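Local coordinates for protein GH59 galactosidase (Clostridium cellulolyticum, PDB 2V4V) that binds xylose through its family 6 carbohydrate-binding module, the part described here of a larger glycoside hydrolase that probably acts on plant cell-wall polysaccharides, at residues Ser59-Ser73 with His106-Phe120. Sequence-based numbering, arbitrary orientation.
Sequences SATSGGNIEIRLDSS and HDVYLVFKGDSGYLF. With XYP (beta-D-xylopyranose), chain B.
Glu67 and Val111, a hydrogen-bonded pair, join neighbouring antiparallel strands, 64-70 and 105-113, in the five-stranded sheet of this family 6 module's beta-sandwich. The backbone evidence is reciprocal: Glu67 N donates to Val111 O at 2.8 Å and Val111 N returns to Glu67 O at 2.9 Å, with equivalent exchanges at Asn65-Lys113 and Arg69-Tyr109. Apolar side chains cover the face turned to strand 52-59: Ile66 CG2 meets Leu110 CB at 3.8 Å, while Ile68 and Leu110 lie side by side, pointing the same way, and both touch Phe53.

Charges gather on the other face. Glu67 OE1 accepts three bonds, from Lys113 NZ (2.8 Å) and from Arg69 NE and NH2; each donor stands well out of the carboxylate plane, Lys113 NZ on one side and the two Arg69 nitrogens on the other. Lys113 gets there because its chain bends at chi2 (-75°) and chi4. Farther along, Ser72 C lies over the centre of the Tyr109 ring, 3.5 Å above its plane, with Ser73 N offset toward the rim.

At the binding-site end, polar bonds tie the loops together. Ser59 OG donates to Leu119 O at 2.7 Å and Thr61 OG1 to the backbone O of Tyr118 at 2.8 Å. The Tyr118 ring turns away to the sugar, xylose C5 sitting over its centre, 3.6 Å above the plane.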
loop_
_atom_site.group_PDB
_atom_site.type_symbol
_atom_site.label_atom_id
_atom_site.label_comp_id
_atom_site.label_asym_id
_atom_site.label_seq_id
_atom_site.Cartn_x
_atom_site.Cartn_y
_atom_site.Cartn_z
ATOM N N SER A 59 0.992 -10.800 -7.113
ATOM C CA SER A 59 2.188 -11.434 -6.568
ATOM C C SER A 59 2.391 -12.815 -7.152
ATOM O O SER A 59 1.427 -13.638 -7.143
ATOM C CB SER A 59 2.059 -11.622 -5.040
ATOM O OG SER A 59 3.123 -12.419 -4.555
ATOM N N ALA A 60 3.617 -13.111 -7.590
ATOM C CA ALA A 60 3.946 -14.464 -8.036
ATOM C C ALA A 60 4.450 -15.344 -6.909
ATOM O O ALA A 60 4.870 -16.502 -7.128
ATOM C CB ALA A 60 4.981 -14.446 -9.147
ATOM N N THR A 61 4.426 -14.808 -5.700
ATOM C CA THR A 61 4.924 -15.547 -4.556
ATOM C C THR A 61 3.744 -15.760 -3.603
ATOM O O THR A 61 2.653 -16.140 -4.045
ATOM C CB THR A 61 6.098 -14.782 -3.886
ATOM O OG1 THR A 61 5.630 -13.473 -3.531
ATOM C CG2 THR A 61 7.338 -14.685 -4.872
ATOM N N SER A 62 3.977 -15.573 -2.301
ATOM C CA SER A 62 2.908 -15.785 -1.313
ATOM C C SER A 62 2.508 -14.467 -0.630
ATOM O O SER A 62 1.953 -14.475 0.490
ATOM C CB SER A 62 3.324 -16.833 -0.282
ATOM O OG SER A 62 3.406 -18.103 -0.944
ATOM N N GLY A 63 2.796 -13.357 -1.294
ATOM C CA GLY A 63 2.366 -12.041 -0.800
ATOM C C GLY A 63 3.087 -11.702 0.488
ATOM O O GLY A 63 4.282 -11.984 0.651
ATOM N N GLY A 64 2.341 -11.066 1.403
ATOM C CA GLY A 64 2.928 -10.498 2.612
ATOM C C GLY A 64 1.886 -9.571 3.203
ATOM O O GLY A 64 0.691 -9.777 2.971
ATOM N N ASN A 65 2.327 -8.566 3.956
ATOM C CA ASN A 65 1.398 -7.610 4.592
ATOM C C ASN A 65 1.812 -6.182 4.233
ATOM O O ASN A 65 2.996 -5.902 4.069
ATOM C CB ASN A 65 1.460 -7.678 6.133
ATOM C CG ASN A 65 0.761 -8.920 6.704
ATOM O OD1 ASN A 65 -0.135 -9.512 6.070
ATOM N ND2 ASN A 65 1.159 -9.294 7.940
ATOM N N ILE A 66 0.800 -5.307 4.110
ATOM C CA ILE A 66 1.036 -3.862 3.982
ATOM C C ILE A 66 0.656 -3.263 5.317
ATOM O O ILE A 66 -0.508 -3.244 5.675
ATOM C CB ILE A 66 0.164 -3.205 2.886
ATOM C CG1 ILE A 66 0.362 -3.901 1.523
ATOM C CG2 ILE A 66 0.444 -1.691 2.830
ATOM C CD1 ILE A 66 -0.571 -3.403 0.429
ATOM N N GLU A 67 1.651 -2.853 6.082
ATOM C CA GLU A 67 1.388 -2.165 7.335
ATOM C C GLU A 67 1.121 -0.713 7.023
ATOM O O GLU A 67 1.915 -0.061 6.320
ATOM C CB GLU A 67 2.576 -2.296 8.290
ATOM C CG GLU A 67 2.662 -3.706 8.894
ATOM C CD GLU A 67 3.796 -3.873 9.922
ATOM O OE1 GLU A 67 4.634 -2.981 10.031
ATOM O OE2 GLU A 67 3.822 -4.937 10.588
ATOM N N ILE A 68 0.013 -0.193 7.539
ATOM C CA ILE A 68 -0.341 1.182 7.231
ATOM C C ILE A 68 -0.008 2.006 8.482
ATOM O O ILE A 68 -0.706 1.874 9.493
ATOM C CB ILE A 68 -1.850 1.329 6.964
ATOM C CG1 ILE A 68 -2.287 0.420 5.810
ATOM C CG2 ILE A 68 -2.214 2.768 6.608
ATOM C CD1 ILE A 68 -3.761 0.025 5.881
ATOM N N ARG A 69 1.035 2.857 8.374
ATOM C CA ARG A 69 1.545 3.568 9.529
ATOM C C ARG A 69 1.480 5.084 9.276
ATOM O O ARG A 69 1.556 5.536 8.136
ATOM C CB ARG A 69 2.998 3.157 9.799
ATOM C CG ARG A 69 3.073 1.721 10.382
ATOM C CD ARG A 69 4.507 1.251 10.623
ATOM N NE ARG A 69 4.515 -0.125 11.093
ATOM C CZ ARG A 69 4.271 -0.503 12.354
ATOM N NH1 ARG A 69 4.003 0.402 13.322
ATOM N NH2 ARG A 69 4.305 -1.815 12.665
ATOM N N LEU A 70 1.262 5.861 10.351
ATOM C CA LEU A 70 1.118 7.294 10.169
ATOM C C LEU A 70 2.362 8.037 10.600
ATOM O O LEU A 70 2.895 7.838 11.690
ATOM C CB LEU A 70 -0.081 7.805 10.977
ATOM C CG LEU A 70 -1.443 7.261 10.568
ATOM C CD1 LEU A 70 -2.562 7.850 11.478
ATOM C CD2 LEU A 70 -1.739 7.485 9.090
ATOM N N ASP A 71 2.774 8.940 9.721
ATOM C CA ASP A 71 3.757 9.975 9.998
ATOM C C ASP A 71 5.236 9.571 10.121
ATOM O O ASP A 71 6.080 10.385 10.069
ATOM C CB ASP A 71 3.260 10.903 11.113
ATOM C CG ASP A 71 1.920 11.582 10.747
ATOM O OD1 ASP A 71 1.809 12.070 9.640
ATOM O OD2 ASP A 71 1.090 11.601 11.634
ATOM N N SER A 72 5.489 8.297 10.287
ATOM C CA SER A 72 6.859 7.774 10.133
ATOM C C SER A 72 6.806 6.286 9.803
ATOM O O SER A 72 5.761 5.629 10.002
ATOM C CB SER A 72 7.658 7.999 11.420
ATOM O OG SER A 72 7.053 7.317 12.518
ATOM N N SER A 73 7.926 5.751 9.301
ATOM C CA SER A 73 7.936 4.369 8.832
ATOM C C SER A 73 7.780 3.367 9.971
ATOM O O SER A 73 7.501 2.169 9.722
ATOM C CB SER A 73 9.208 4.064 8.013
ATOM O OG SER A 73 10.358 4.151 8.816
ATOM N N HIS A 106 -2.307 13.308 7.653
ATOM C CA HIS A 106 -1.130 12.561 8.047
ATOM C C HIS A 106 -0.353 12.113 6.831
ATOM O O HIS A 106 -0.938 11.950 5.766
ATOM C CB HIS A 106 -1.584 11.328 8.814
ATOM C CG HIS A 106 -2.155 11.681 10.152
ATOM N ND1 HIS A 106 -3.512 11.803 10.408
ATOM C CD2 HIS A 106 -1.522 11.978 11.306
ATOM C CE1 HIS A 106 -3.680 12.150 11.680
ATOM N NE2 HIS A 106 -2.490 12.270 12.241
ATOM N N ASP A 107 0.956 11.923 7.003
ATOM C CA ASP A 107 1.707 11.273 5.915
ATOM C C ASP A 107 1.514 9.761 6.089
ATOM O O ASP A 107 1.682 9.222 7.195
ATOM C CB ASP A 107 3.185 11.586 5.954
ATOM C CG ASP A 107 3.482 13.095 5.891
ATOM O OD1 ASP A 107 2.693 13.860 5.296
ATOM O OD2 ASP A 107 4.538 13.474 6.429
ATOM N N VAL A 108 1.179 9.077 4.985
ATOM C CA VAL A 108 0.845 7.677 5.106
ATOM C C VAL A 108 2.050 6.857 4.630
ATOM O O VAL A 108 2.470 7.016 3.471
ATOM C CB VAL A 108 -0.412 7.318 4.280
ATOM C CG1 VAL A 108 -0.551 5.827 4.159
ATOM C CG2 VAL A 108 -1.677 7.892 4.941
ATOM N N TYR A 109 2.551 5.971 5.514
ATOM C CA TYR A 109 3.626 5.037 5.148
ATOM C C TYR A 109 3.019 3.688 4.935
ATOM O O TYR A 109 2.401 3.144 5.859
ATOM C CB TYR A 109 4.666 4.930 6.276
ATOM C CG TYR A 109 5.509 6.176 6.373
ATOM C CD1 TYR A 109 6.876 6.162 6.032
ATOM C CD2 TYR A 109 4.948 7.395 6.818
ATOM C CE1 TYR A 109 7.667 7.323 6.130
ATOM C CE2 TYR A 109 5.717 8.548 6.909
ATOM C CZ TYR A 109 7.073 8.513 6.559
ATOM O OH TYR A 109 7.812 9.686 6.673
ATOM N N LEU A 110 3.206 3.144 3.722
ATOM C CA LEU A 110 2.859 1.755 3.472
ATOM C C LEU A 110 4.158 0.944 3.587
ATOM O O LEU A 110 5.059 1.087 2.769
ATOM C CB LEU A 110 2.198 1.587 2.108
ATOM C CG LEU A 110 0.956 2.455 1.844
ATOM C CD1 LEU A 110 0.418 2.069 0.487
ATOM C CD2 LEU A 110 -0.110 2.224 2.958
ATOM N N VAL A 111 4.250 0.135 4.652
ATOM C CA VAL A 111 5.469 -0.558 5.027
ATOM C C VAL A 111 5.256 -2.040 4.736
ATOM O O VAL A 111 4.282 -2.651 5.184
ATOM C CB VAL A 111 5.843 -0.338 6.511
ATOM C CG1 VAL A 111 7.172 -1.049 6.833
ATOM C CG2 VAL A 111 5.953 1.177 6.815
ATOM N N PHE A 112 6.123 -2.608 3.894
ATOM C CA PHE A 112 5.840 -3.925 3.328
ATOM C C PHE A 112 6.581 -4.972 4.127
ATOM O O PHE A 112 7.804 -4.906 4.267
ATOM C CB PHE A 112 6.276 -3.938 1.851
ATOM C CG PHE A 112 5.718 -2.759 1.062
ATOM C CD1 PHE A 112 4.329 -2.502 1.094
ATOM C CD2 PHE A 112 6.546 -1.923 0.341
ATOM C CE1 PHE A 112 3.788 -1.398 0.393
ATOM C CE2 PHE A 112 6.043 -0.837 -0.391
ATOM C CZ PHE A 112 4.650 -0.571 -0.368
ATOM N N LYS A 113 5.834 -5.946 4.649
ATOM C CA LYS A 113 6.454 -6.931 5.528
ATOM C C LYS A 113 6.101 -8.351 5.096
ATOM O O LYS A 113 4.991 -8.607 4.619
ATOM C CB LYS A 113 5.982 -6.713 6.975
ATOM C CG LYS A 113 6.350 -5.346 7.543
ATOM C CD LYS A 113 7.822 -5.241 7.903
ATOM C CE LYS A 113 8.137 -4.010 8.797
ATOM N NZ LYS A 113 7.323 -3.827 10.075
ATOM N N GLY A 114 7.034 -9.282 5.257
ATOM C CA GLY A 114 6.682 -10.656 4.943
ATOM C C GLY A 114 7.868 -11.585 5.077
ATOM O O GLY A 114 8.833 -11.289 5.776
ATOM N N ASP A 115 7.772 -12.668 4.326
ATOM C CA ASP A 115 8.774 -13.721 4.239
ATOM C C ASP A 115 9.964 -13.190 3.412
ATOM O O ASP A 115 10.051 -11.981 3.079
ATOM C CB ASP A 115 8.092 -14.940 3.557
ATOM C CG ASP A 115 8.692 -16.282 3.950
ATOM O OD1 ASP A 115 9.936 -16.372 4.047
ATOM O OD2 ASP A 115 7.898 -17.262 4.135
ATOM N N SER A 116 10.898 -14.084 3.103
ATOM C CA SER A 116 12.044 -13.776 2.234
ATOM C C SER A 116 11.536 -13.561 0.788
ATOM O O SER A 116 10.420 -13.982 0.426
ATOM C CB SER A 116 12.949 -15.017 2.211
ATOM O OG SER A 116 12.173 -16.139 1.742
ATOM N N GLY A 117 12.356 -12.917 -0.039
ATOM C CA GLY A 117 12.054 -12.781 -1.456
ATOM C C GLY A 117 11.134 -11.607 -1.738
ATOM O O GLY A 117 10.868 -10.800 -0.849
ATOM N N TYR A 118 10.644 -11.505 -2.972
ATOM C CA TYR A 118 9.757 -10.406 -3.323
ATOM C C TYR A 118 8.342 -10.722 -2.856
ATOM O O TYR A 118 7.901 -11.894 -2.896
ATOM C CB TYR A 118 9.763 -10.255 -4.806
ATOM C CG TYR A 118 11.083 -9.825 -5.366
ATOM C CD1 TYR A 118 11.620 -8.559 -5.094
ATOM C CD2 TYR A 118 11.771 -10.656 -6.247
ATOM C CE1 TYR A 118 12.835 -8.160 -5.654
ATOM C CE2 TYR A 118 12.979 -10.249 -6.822
ATOM C CZ TYR A 118 13.489 -8.994 -6.541
ATOM O OH TYR A 118 14.684 -8.596 -7.119
ATOM N N LEU A 119 7.645 -9.676 -2.406
ATOM C CA LEU A 119 6.358 -9.891 -1.757
ATOM C C LEU A 119 5.142 -9.695 -2.698
ATOM O O LEU A 119 4.292 -10.617 -2.860
ATOM C CB LEU A 119 6.223 -8.971 -0.535
ATOM C CG LEU A 119 7.377 -9.083 0.478
ATOM C CD1 LEU A 119 7.057 -8.171 1.593
ATOM C CD2 LEU A 119 7.629 -10.468 1.014
ATOM N N PHE A 120 5.013 -8.493 -3.263
ATOM C CA PHE A 120 3.863 -8.216 -4.152
ATOM C C PHE A 120 4.181 -6.915 -4.881
ATOM O O PHE A 120 5.186 -6.223 -4.530
ATOM C CB PHE A 120 2.551 -8.030 -3.343
ATOM C CG PHE A 120 2.734 -7.216 -2.036
ATOM C CD1 PHE A 120 2.875 -5.824 -2.043
ATOM C CD2 PHE A 120 2.850 -7.896 -0.801
ATOM C CE1 PHE A 120 3.107 -5.132 -0.812
ATOM C CE2 PHE A 120 3.064 -7.222 0.402
ATOM C CZ PHE A 120 3.175 -5.851 0.395
HETATM O O1 XYP B . 11.344 -9.552 -11.900
HETATM C C1 XYP B . 10.749 -8.699 -10.934
HETATM C C2 XYP B . 9.408 -8.278 -11.518
HETATM C C3 XYP B . 8.670 -7.391 -10.531
HETATM C C4 XYP B . 8.649 -8.038 -9.149
HETATM C C5 XYP B . 10.056 -8.505 -8.749
HETATM O O2 XYP B . 9.562 -7.496 -12.696
HETATM O O3 XYP B . 7.348 -7.135 -10.977
HETATM O O4 XYP B . 8.197 -7.133 -8.168
HETATM O O5 XYP B . 10.569 -9.365 -9.742
HETATM O O HOH W 1 5.472 -13.025 2.970
HETATM O O HOH W 2 6.509 11.896 7.512
HETATM O O HOH W 3 8.038 -0.455 10.678
#